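Local coordinates for heptaprenyl diphosphate synthase (HEPPP synthase) subunit 1 family protein (Staphylococcus aureus, PDB 5H9D) that probably serves as the smaller, non-catalytic subunit of a two-chain heptaprenyl diphosphate synthase, pairing with a farnesyl pyrophosphate synthetase-like chain that elongates prenyl diphosphates, at residues E21-N26 against K68-I73; L49-S54 against L76-F81. All coordinates share one frame; numbering follows the deposited sequence.

Interaction 1. Residues E21-N26 against K68-I73; sequences EYESIN and KHSILI
The imidazole of H69 meets the loop 21-26 in two ways: the CA of Y22 sits at the ring edge, close to the ring plane and 4.2 Å from H69 NE2, whereas the carbonyl oxygen of E21 approaches obliquely. NE2 gives its hydrogen to that oxygen in a weak bond, 3.4 Å from H69 NE2 to E21 O, bent to 138° at the hydrogen. Across the subunit boundary the H69 ring meets F148 of the farnesyl pyrophosphate synthetase chain, the two planes inclined by about 35°. The second flat group, the phenol of Y22, leads away from the helix, because CG lies between the backbone N and the carbonyl carbon (chi1 53°). Of the Y22 side chain it is CB, not the ring, that touches the helix, 3.9 Å from I73 CD1. The CG2 of I73 meets the I25 CD1 at 3.9 Å, and these two branched chains cross at about a right angle; I73 thus receives the loop on two of its methyls. The polar groups meet near the start of helix 70-88. E23 OE1 lies 3.2 Å from S70 OG, yet each has a hydrogen-bond partner in S67, just before the segment: OE1 takes the backbone N-H of S67 and OG bonds to the S67 carbonyl. The E23 chain is bent at chi2 and ends with OE1 beside S70. The nearest CA atoms, of E23 and S70, are 6.6 Å apart. The principle illustrated is that of an irregular loop laid over the beginning of a helix, here helix 70-88 of an all-helical fold, with one ring of the contact also built into the interface between two subunits.

Interaction 2. Residues L49-S54 against L76-F81; sequences LTIDTS and LISAHF
I51 lies over one face of the F81 ring, the two side chains crossing obliquely. Its CG1 stands above the ring centre, 4.1 Å from the centroid and 11° off the normal, a CH-pi contact. Around that point the other carbons spread across the same ring: CB and CG2 of I51 lie nearest the CD1-CE1 side, while the I51 CD1 is 4.1 Å from F81 CG. The chain is set for this by its first torsion, with CG1 anti to the backbone N (chi1 -171°). Next to I51 in the chain, T50 turns its methyl rather than its hydroxyl to the partner, T50 CG2 lying 3.6 Å from I77 CG2. At the other end small residues meet: S54 OG approaches S78 CB at 3.8 Å, and S54 CB rests 4.0 Å from I77 CB. Such short side chains suit axes that come within 8.3 Å of each other. Beyond the pair, I101 of helix 91-112 touches both I51 and F81, L8 of helix 4-15 covers T50 and T53, and S78 packs on L114 of the farnesyl pyrophosphate synthetase chain. With N-to-C directions 158° apart, successive helices 43-65 and 70-88 form an antiparallel helical hairpin, a building unit of all-alpha folds such as that of the terpene synthase clan to which this family belongs.

How the interactions relate
Helix 70-88 is common to both contacts: its beginning takes the loop in interaction 1, and about two turns further on it packs against helix 43-65 in interaction 2. The centres lie 12 Å apart, on the same side of the chain's centre, at about 17 Å and 10 Å from it. I25 joins them, with I25 CD1 3.8 Å from I77 CD1 and I25 CG2 3.8 Å from T53 CG2, so the loop closes over the hairpin. Along the chain the four segments alternate, so the two contacts cross in sequence. Both also border the farnesyl pyrophosphate synthetase chain, placing them beside the subunit interface.

Interaction 1. Residues E21-N26 against K68-I73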
ATOM      1  N   GLU C  21      -6.558  16.789 -10.204  1.00 94.30           N
ATOM      2  CA  GLU C  21      -8.005  16.702  -9.973  1.00 96.88           C
ATOM      3  C   GLU C  21      -8.533  15.393  -9.376  1.00 96.55           C
ATOM      4  O   GLU C  21      -8.512  14.351 -10.036  1.00 96.58           O
ATOM      5  CB  GLU C  21      -8.771  16.971 -11.275  1.00 99.36           C
ATOM      6  CG  GLU C  21      -8.187  18.066 -12.155  1.00102.49           C
ATOM      7  CD  GLU C  21      -7.620  17.505 -13.453  1.00105.18           C
ATOM      8  OE1 GLU C  21      -8.416  16.961 -14.268  1.00104.49           O
ATOM      9  OE2 GLU C  21      -6.381  17.601 -13.647  1.00104.42           O
ATOM     10  N   TYR C  22      -9.040  15.457  -8.144  1.00 95.64           N
ATOM     11  CA  TYR C  22      -9.590  14.274  -7.486  1.00 94.88           C
ATOM     12  C   TYR C  22     -11.122  14.251  -7.439  1.00 94.79           C
ATOM     13  O   TYR C  22     -11.766  15.258  -7.133  1.00 95.54           O
ATOM     14  CB  TYR C  22      -9.006  14.133  -6.080  1.00 95.13           C
ATOM     15  CG  TYR C  22      -9.108  15.344  -5.185  1.00 95.29           C
ATOM     16  CD1 TYR C  22     -10.289  15.648  -4.511  1.00 95.58           C
ATOM     17  CD2 TYR C  22      -7.987  16.135  -4.937  1.00 95.89           C
ATOM     18  CE1 TYR C  22     -10.343  16.705  -3.599  1.00 96.21           C
ATOM     19  CE2 TYR C  22      -8.030  17.194  -4.033  1.00 96.47           C
ATOM     20  CZ  TYR C  22      -9.208  17.469  -3.364  1.00 96.52           C
ATOM     21  OH  TYR C  22      -9.229  18.487  -2.437  1.00 96.86           O
ATOM     22  N   GLU C  23     -11.694  13.083  -7.727  1.00 93.57           N
ATOM     23  CA  GLU C  23     -13.147  12.885  -7.787  1.00 92.45           C
ATOM     24  C   GLU C  23     -14.096  13.541  -6.759  1.00 91.00           C
ATOM     25  O   GLU C  23     -14.582  14.650  -7.014  1.00 92.37           O
ATOM     26  CB  GLU C  23     -13.466  11.385  -7.884  1.00 93.63           C
ATOM     27  CG  GLU C  23     -14.795  11.071  -8.589  1.00 94.81           C
ATOM     28  CD  GLU C  23     -14.612  10.497  -9.993  1.00 96.32           C
ATOM     29  OE1 GLU C  23     -14.056   9.385 -10.105  1.00 98.20           O
ATOM     30  OE2 GLU C  23     -15.021  11.148 -10.981  1.00 95.62           O
ATOM     31  N   SER C  24     -14.369  12.894  -5.617  1.00 88.10           N
ATOM     32  CA  SER C  24     -15.337  13.463  -4.655  1.00 85.47           C
ATOM     33  C   SER C  24     -15.043  13.397  -3.152  1.00 83.07           C
ATOM     34  O   SER C  24     -14.588  14.367  -2.551  1.00 83.48           O
ATOM     35  CB  SER C  24     -16.712  12.817  -4.870  1.00 86.70           C
ATOM     36  OG  SER C  24     -16.978  12.538  -6.234  1.00 87.85           O
ATOM     37  N   ILE C  25     -15.381  12.259  -2.549  1.00 80.31           N
ATOM     38  CA  ILE C  25     -15.198  11.980  -1.117  1.00 78.06           C
ATOM     39  C   ILE C  25     -16.324  12.429  -0.164  1.00 78.99           C
ATOM     40  O   ILE C  25     -16.203  13.485   0.450  1.00 79.73           O
ATOM     41  CB  ILE C  25     -13.889  12.599  -0.552  1.00 75.12           C
ATOM     42  CG1 ILE C  25     -12.684  12.196  -1.392  1.00 73.43           C
ATOM     43  CG2 ILE C  25     -13.658  12.101   0.860  1.00 74.04           C
ATOM     44  CD1 ILE C  25     -11.402  12.818  -0.936  1.00 70.55           C
ATOM     45  N   ASN C  26     -17.398  11.642  -0.020  1.00 78.61           N
ATOM     46  CA  ASN C  26     -18.472  11.988   0.925  1.00 77.77           C
ATOM     47  C   ASN C  26     -17.936  11.669   2.320  1.00 78.26           C
ATOM     48  O   ASN C  26     -17.354  10.617   2.532  1.00 76.72           O
ATOM     49  CB  ASN C  26     -19.721  11.140   0.703  1.00 77.18           C
ATOM     50  CG  ASN C  26     -20.273  11.254  -0.700  1.00 78.78           C
ATOM     51  OD1 ASN C  26     -19.889  12.137  -1.476  1.00 79.66           O
ATOM     52  ND2 ASN C  26     -21.199  10.361  -1.033  1.00 78.63           N
ATOM     53  N   LYS C  68     -10.415   4.562 -11.790  1.00 74.85           N
ATOM     54  CA  LYS C  68      -9.544   3.742 -10.966  1.00 72.10           C
ATOM     55  C   LYS C  68      -8.618   4.586 -10.087  1.00 71.28           C
ATOM     56  O   LYS C  68      -8.408   4.269  -8.922  1.00 71.74           O
ATOM     57  CB  LYS C  68      -8.747   2.819 -11.874  1.00 71.97           C
ATOM     58  CG  LYS C  68      -9.577   1.682 -12.467  1.00 72.42           C
ATOM     59  CD  LYS C  68     -10.998   2.082 -12.835  1.00 70.91           C
ATOM     60  CE  LYS C  68     -11.739   0.900 -13.440  1.00 71.85           C
ATOM     61  NZ  LYS C  68     -11.029   0.410 -14.665  1.00 70.78           N
ATOM     62  N   HIS C  69      -8.077   5.666 -10.645  1.00 70.37           N
ATOM     63  CA  HIS C  69      -7.195   6.561  -9.917  1.00 68.42           C
ATOM     64  C   HIS C  69      -7.876   7.007  -8.631  1.00 65.64           C
ATOM     65  O   HIS C  69      -7.235   7.518  -7.722  1.00 64.71           O
ATOM     66  CB  HIS C  69      -6.838   7.770 -10.799  1.00 73.62           C
ATOM     67  CG  HIS C  69      -7.136   9.111 -10.180  1.00 75.57           C
ATOM     68  ND1 HIS C  69      -6.347   9.681  -9.202  1.00 74.94           N
ATOM     69  CD2 HIS C  69      -8.155   9.981 -10.392  1.00 75.70           C
ATOM     70  CE1 HIS C  69      -6.867  10.837  -8.836  1.00 75.68           C
ATOM     71  NE2 HIS C  69      -7.966  11.041  -9.542  1.00 76.69           N
ATOM     72  N   SER C  70      -9.177   6.806  -8.551  1.00 62.81           N
ATOM     73  CA  SER C  70      -9.905   7.162  -7.342  1.00 61.47           C
ATOM     74  C   SER C  70      -9.493   6.265  -6.152  1.00 59.58           C
ATOM     75  O   SER C  70      -9.576   6.673  -4.982  1.00 58.05           O
ATOM     76  CB  SER C  70     -11.393   7.030  -7.617  1.00 63.01           C
ATOM     77  OG  SER C  70     -11.692   7.670  -8.840  1.00 63.55           O
ATOM     78  N   ILE C  71      -9.065   5.043  -6.481  1.00 56.97           N
ATOM     79  CA  ILE C  71      -8.609   4.050  -5.523  1.00 53.92           C
ATOM     80  C   ILE C  71      -7.408   4.593  -4.727  1.00 54.07           C
ATOM     81  O   ILE C  71      -7.333   4.410  -3.503  1.00 53.26           O
ATOM     82  CB  ILE C  71      -8.172   2.733  -6.258  1.00 53.95           C
ATOM     83  CG1 ILE C  71      -9.324   2.189  -7.114  1.00 52.37           C
ATOM     84  CG2 ILE C  71      -7.727   1.660  -5.250  1.00 51.88           C
ATOM     85  CD1 ILE C  71      -8.984   0.887  -7.866  1.00 48.74           C
ATOM     86  N   LEU C  72      -6.472   5.265  -5.412  1.00 51.73           N
ATOM     87  CA  LEU C  72      -5.297   5.811  -4.734  1.00 50.19           C
ATOM     88  C   LEU C  72      -5.694   6.807  -3.672  1.00 51.86           C
ATOM     89  O   LEU C  72      -5.092   6.874  -2.604  1.00 52.00           O
ATOM     90  CB  LEU C  72      -4.349   6.451  -5.733  1.00 47.47           C
ATOM     91  CG  LEU C  72      -3.945   5.417  -6.791  1.00 48.56           C
ATOM     92  CD1 LEU C  72      -3.229   6.099  -7.923  1.00 48.36           C
ATOM     93  CD2 LEU C  72      -3.115   4.288  -6.176  1.00 44.51           C
ATOM     94  N   ILE C  73      -6.725   7.583  -3.977  1.00 54.20           N
ATOM     95  CA  ILE C  73      -7.255   8.575  -3.064  1.00 55.93           C
ATOM     96  C   ILE C  73      -7.764   7.838  -1.840  1.00 57.70           C
ATOM     97  O   ILE C  73      -7.403   8.164  -0.713  1.00 60.10           O
ATOM     98  CB  ILE C  73      -8.440   9.305  -3.691  1.00 56.23           C
ATOM     99  CG1 ILE C  73      -8.050   9.838  -5.063  1.00 56.30           C
ATOM    100  CG2 ILE C  73      -8.872  10.434  -2.806  1.00 55.40           C
ATOM    101  CD1 ILE C  73      -7.058  10.971  -5.019  1.00 58.41           C
TER

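Interaction 2. Residues L49-S54 against L76-F81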
ATOM      1  N   LEU C  49     -13.474   8.396  12.009  1.00 63.52           N
ATOM      2  CA  LEU C  49     -14.207   8.974  10.882  1.00 61.27           C
ATOM      3  C   LEU C  49     -13.398   8.820   9.557  1.00 61.16           C
ATOM      4  O   LEU C  49     -13.983   8.719   8.461  1.00 57.26           O
ATOM      5  CB  LEU C  49     -14.542  10.449  11.177  1.00 59.16           C
ATOM      6  CG  LEU C  49     -15.321  11.246  10.107  1.00 61.32           C
ATOM      7  CD1 LEU C  49     -16.752  10.692   9.867  1.00 58.26           C
ATOM      8  CD2 LEU C  49     -15.368  12.682  10.553  1.00 58.95           C
ATOM      9  N   THR C  50     -12.065   8.760   9.669  1.00 60.40           N
ATOM     10  CA  THR C  50     -11.197   8.594   8.494  1.00 62.33           C
ATOM     11  C   THR C  50     -11.254   7.188   7.899  1.00 61.93           C
ATOM     12  O   THR C  50     -11.355   7.017   6.684  1.00 60.85           O
ATOM     13  CB  THR C  50      -9.720   8.830   8.813  1.00 63.81           C
ATOM     14  OG1 THR C  50      -9.590   9.905   9.744  1.00 67.52           O
ATOM     15  CG2 THR C  50      -8.966   9.173   7.546  1.00 62.10           C
ATOM     16  N   ILE C  51     -11.158   6.171   8.746  1.00 61.78           N
ATOM     17  CA  ILE C  51     -11.201   4.830   8.216  1.00 62.61           C
ATOM     18  C   ILE C  51     -12.588   4.541   7.628  1.00 63.03           C
ATOM     19  O   ILE C  51     -12.715   3.790   6.659  1.00 62.82           O
ATOM     20  CB  ILE C  51     -10.771   3.787   9.274  1.00 61.68           C
ATOM     21  CG1 ILE C  51     -10.622   2.430   8.596  1.00 64.37           C
ATOM     22  CG2 ILE C  51     -11.734   3.721  10.403  1.00 61.38           C
ATOM     23  CD1 ILE C  51      -9.522   2.398   7.567  1.00 61.02           C
ATOM     24  N   ASP C  52     -13.613   5.179   8.186  1.00 63.11           N
ATOM     25  CA  ASP C  52     -14.974   5.029   7.698  1.00 64.07           C
ATOM     26  C   ASP C  52     -15.059   5.696   6.318  1.00 65.18           C
ATOM     27  O   ASP C  52     -15.796   5.243   5.421  1.00 64.47           O
ATOM     28  CB  ASP C  52     -15.949   5.705   8.684  1.00 65.81           C
ATOM     29  CG  ASP C  52     -17.411   5.751   8.165  1.00 67.57           C
ATOM     30  OD1 ASP C  52     -17.797   6.761   7.538  1.00 66.00           O
ATOM     31  OD2 ASP C  52     -18.180   4.778   8.383  1.00 68.76           O
ATOM     32  N   THR C  53     -14.280   6.767   6.152  1.00 64.89           N
ATOM     33  CA  THR C  53     -14.249   7.535   4.908  1.00 65.19           C
ATOM     34  C   THR C  53     -13.563   6.802   3.745  1.00 64.24           C
ATOM     35  O   THR C  53     -14.134   6.676   2.650  1.00 64.83           O
ATOM     36  CB  THR C  53     -13.549   8.923   5.121  1.00 66.04           C
ATOM     37  OG1 THR C  53     -14.226   9.655   6.147  1.00 68.19           O
ATOM     38  CG2 THR C  53     -13.580   9.744   3.858  1.00 65.22           C
ATOM     39  N   SER C  54     -12.343   6.326   3.958  1.00 61.92           N
ATOM     40  CA  SER C  54     -11.667   5.631   2.875  1.00 61.67           C
ATOM     41  C   SER C  54     -12.514   4.439   2.449  1.00 61.15           C
ATOM     42  O   SER C  54     -12.866   4.304   1.265  1.00 59.73           O
ATOM     43  CB  SER C  54     -10.268   5.191   3.300  1.00 61.76           C
ATOM     44  OG  SER C  54     -10.294   4.509   4.537  1.00 66.97           O
ATOM     45  N   LEU C  76      -4.938   6.731   0.240  1.00 61.18           N
ATOM     46  CA  LEU C  76      -4.153   7.766   0.899  1.00 61.15           C
ATOM     47  C   LEU C  76      -4.865   8.088   2.214  1.00 60.32           C
ATOM     48  O   LEU C  76      -4.246   8.209   3.266  1.00 59.17           O
ATOM     49  CB  LEU C  76      -4.100   9.036   0.033  1.00 61.64           C
ATOM     50  CG  LEU C  76      -3.463  10.260   0.702  1.00 58.66           C
ATOM     51  CD1 LEU C  76      -2.014  10.049   0.868  1.00 55.07           C
ATOM     52  CD2 LEU C  76      -3.729  11.463  -0.133  1.00 59.50           C
ATOM     53  N   ILE C  77      -6.180   8.236   2.124  1.00 60.26           N
ATOM     54  CA  ILE C  77      -7.011   8.541   3.269  1.00 61.38           C
ATOM     55  C   ILE C  77      -6.856   7.406   4.271  1.00 62.28           C
ATOM     56  O   ILE C  77      -6.889   7.586   5.500  1.00 62.56           O
ATOM     57  CB  ILE C  77      -8.472   8.693   2.821  1.00 61.38           C
ATOM     58  CG1 ILE C  77      -8.539   9.806   1.766  1.00 62.94           C
ATOM     59  CG2 ILE C  77      -9.362   9.038   4.002  1.00 60.54           C
ATOM     60  CD1 ILE C  77      -9.921  10.064   1.181  1.00 64.80           C
ATOM     61  N   SER C  78      -6.634   6.222   3.729  1.00 62.37           N
ATOM     62  CA  SER C  78      -6.477   5.053   4.565  1.00 60.65           C
ATOM     63  C   SER C  78      -5.131   5.090   5.253  1.00 58.08           C
ATOM     64  O   SER C  78      -5.034   4.802   6.437  1.00 57.45           O
ATOM     65  CB  SER C  78      -6.632   3.804   3.717  1.00 60.59           C
ATOM     66  OG  SER C  78      -6.636   2.685   4.556  1.00 63.72           O
ATOM     67  N   ALA C  79      -4.092   5.450   4.507  1.00 57.24           N
ATOM     68  CA  ALA C  79      -2.759   5.529   5.084  1.00 58.25           C
ATOM     69  C   ALA C  79      -2.805   6.668   6.098  1.00 59.65           C
ATOM     70  O   ALA C  79      -2.171   6.612   7.154  1.00 60.88           O
ATOM     71  CB  ALA C  79      -1.718   5.800   3.998  1.00 54.21           C
ATOM     72  N   HIS C  80      -3.586   7.695   5.784  1.00 61.15           N
ATOM     73  CA  HIS C  80      -3.708   8.808   6.694  1.00 62.55           C
ATOM     74  C   HIS C  80      -4.204   8.290   8.040  1.00 62.66           C
ATOM     75  O   HIS C  80      -3.685   8.665   9.083  1.00 62.41           O
ATOM     76  CB  HIS C  80      -4.667   9.861   6.140  1.00 64.37           C
ATOM     77  CG  HIS C  80      -4.861  11.024   7.064  1.00 67.65           C
ATOM     78  ND1 HIS C  80      -4.022  11.266   8.134  1.00 66.83           N
ATOM     79  CD2 HIS C  80      -5.799  12.000   7.093  1.00 67.10           C
ATOM     80  CE1 HIS C  80      -4.437  12.339   8.782  1.00 67.13           C
ATOM     81  NE2 HIS C  80      -5.512  12.803   8.172  1.00 67.66           N
ATOM     82  N   PHE C  81      -5.203   7.418   7.999  1.00 62.91           N
ATOM     83  CA  PHE C  81      -5.773   6.814   9.201  1.00 64.56           C
ATOM     84  C   PHE C  81      -4.743   6.210  10.151  1.00 65.36           C
ATOM     85  O   PHE C  81      -4.947   6.220  11.366  1.00 64.19           O
ATOM     86  CB  PHE C  81      -6.771   5.709   8.802  1.00 65.97           C
ATOM     87  CG  PHE C  81      -7.147   4.759   9.933  1.00 67.37           C
ATOM     88  CD1 PHE C  81      -8.225   5.040  10.778  1.00 68.20           C
ATOM     89  CD2 PHE C  81      -6.456   3.559  10.115  1.00 67.49           C
ATOM     90  CE1 PHE C  81      -8.610   4.148  11.768  1.00 66.10           C
ATOM     91  CE2 PHE C  81      -6.836   2.662  11.104  1.00 67.31           C
ATOM     92  CZ  PHE C  81      -7.922   2.961  11.933  1.00 67.44           C
TER